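Local coordinates for protein L-asparaginase I (PDB 2OCD) that probably hydrolyses L-asparagine to L-aspartate and ammonium as a homotetrameric cytoplasmic asparaginase of the type I family, at residues D127-A130 with N131-A135. Residues are numbered along the deposited sequence; the frame is centred on the assembly and turned at random.
Sequences DGQA and NLLNA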
loop_
_atom_site.group_PDB
_atom_site.type_symbol
_atom_site.label_atom_id
_atom_site.label_comp_id
_atom_site.label_asym_id
_atom_site.label_seq_id
_atom_site.Cartn_x
_atom_site.Cartn_y
_atom_site.Cartn_z
ATOM N N ASP B 127 6.778 19.360 -9.270
ATOM C CA ASP B 127 5.493 19.021 -8.703
ATOM C C ASP B 127 4.629 20.259 -8.585
ATOM O O ASP B 127 3.399 20.181 -8.452
ATOM C CB ASP B 127 5.658 18.331 -7.326
ATOM C CG ASP B 127 6.543 19.122 -6.351
ATOM O OD1 ASP B 127 7.593 19.686 -6.734
ATOM O OD2 ASP B 127 6.198 19.166 -5.172
ATOM N N GLY B 128 5.267 21.422 -8.628
ATOM C CA GLY B 128 4.533 22.666 -8.638
ATOM C C GLY B 128 3.429 22.782 -9.676
ATOM O O GLY B 128 2.372 23.358 -9.394
ATOM N N GLN B 129 3.635 22.274 -10.879
ATOM C CA GLN B 129 2.648 22.618 -11.899
ATOM C C GLN B 129 1.363 21.870 -11.595
ATOM O O GLN B 129 0.306 22.470 -11.565
ATOM C CB GLN B 129 3.131 22.425 -13.350
ATOM C CG GLN B 129 3.323 20.974 -13.762
ATOM C CD GLN B 129 3.022 20.708 -15.238
ATOM O OE1 GLN B 129 3.479 19.684 -15.792
ATOM N NE2 GLN B 129 2.240 21.614 -15.883
ATOM N N ALA B 130 1.452 20.582 -11.293
ATOM C CA ALA B 130 0.243 19.829 -10.955
ATOM C C ALA B 130 -0.405 20.354 -9.663
ATOM O O ALA B 130 -1.614 20.414 -9.580
ATOM C CB ALA B 130 0.549 18.358 -10.850
ATOM N N ASN B 131 0.391 20.729 -8.669
ATOM C CA ASN B 131 -0.147 21.201 -7.407
ATOM C C ASN B 131 -0.877 22.543 -7.570
ATOM O O ASN B 131 -1.931 22.739 -7.003
ATOM C CB ASN B 131 0.966 21.378 -6.364
ATOM C CG ASN B 131 1.404 20.071 -5.685
ATOM O OD1 ASN B 131 2.452 20.042 -5.050
ATOM N ND2 ASN B 131 0.602 19.032 -5.770
ATOM N N LEU B 132 -0.337 23.463 -8.345
ATOM C CA LEU B 132 -1.041 24.716 -8.578
ATOM C C LEU B 132 -2.215 24.553 -9.555
ATOM O O LEU B 132 -3.292 25.163 -9.383
ATOM C CB LEU B 132 -0.096 25.798 -9.107
ATOM C CG LEU B 132 -0.693 27.201 -9.238
ATOM C CD1 LEU B 132 -1.417 27.706 -7.987
ATOM C CD2 LEU B 132 0.381 28.179 -9.682
ATOM N N LEU B 133 -1.998 23.746 -10.581
ATOM C CA LEU B 133 -3.021 23.475 -11.556
ATOM C C LEU B 133 -4.268 22.937 -10.880
ATOM O O LEU B 133 -5.351 23.463 -11.030
ATOM C CB LEU B 133 -2.486 22.505 -12.604
ATOM C CG LEU B 133 -2.945 22.846 -14.000
ATOM C CD1 LEU B 133 -1.944 22.310 -15.047
ATOM C CD2 LEU B 133 -4.364 22.236 -14.130
ATOM N N ASN B 134 -4.130 21.881 -10.109
ATOM C CA ASN B 134 -5.314 21.292 -9.494
ATOM C C ASN B 134 -5.885 22.086 -8.310
ATOM O O ASN B 134 -7.095 21.987 -8.034
ATOM C CB ASN B 134 -5.012 19.863 -9.039
ATOM C CG ASN B 134 -4.882 18.871 -10.191
ATOM O OD1 ASN B 134 -5.218 19.178 -11.345
ATOM N ND2 ASN B 134 -4.374 17.658 -9.872
ATOM N N ALA B 135 -5.027 22.819 -7.586
ATOM C CA ALA B 135 -5.488 23.671 -6.499
ATOM C C ALA B 135 -6.424 24.658 -7.108
ATOM O O ALA B 135 -7.531 24.889 -6.590
ATOM C CB ALA B 135 -4.343 24.425 -5.816
#
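Four consecutive i to i+4 backbone hydrogen bonds join 127-130 to 131-135 as the early turns of an alpha helix: Asn131 N to Asp127 O (3.1 Å), Leu132 N to Gly128 O (2.9 Å), Leu133 N to Gln129 O (2.8 Å) and Asn134 N to Ala130 O (3.0 Å). This helix, 127-141, is the crossover of a beta-alpha-beta unit between parallel strands 112-115 and 147-151 in the N-terminal asparaginase domain. One turn apart, Asp127 and Asn131 set their side chains across each other, with carboxylate and amide planes 71° apart. Asn131 CG, beside its own backbone N (chi1 -80°), comes within 3.4 Å of Asp127 O, so that the amide lies next to the carbonyl already bonded to Asn131 N. The stronger partners of the Asp127 carboxylate are main-chain: OD1 accepts from Ile119 N and OD2 from Gln118 N, tying Asp127, at this end of the helix, to the loop after strand 112-115. Its side chain is about 7 Å from those of Thr14 and Thr91, both predicted active-site residues, which places this end of the helix close to the probable catalytic pocket. Asn131 packs on Thr115, Phe150 and Phe151. Leu132 CB passes 3.5 Å from Gly128 O, and with CG anti to the backbone N (chi1 -173°) the isopropyl end is carried away from that turn to Val86 and Leu88 of strand 84-88 and to Phe41. On another flank, Gln129 and Leu133 follow one another up the helix in loose contact, Gln129 NE2 lying 4.3 Å from Leu133 CD1.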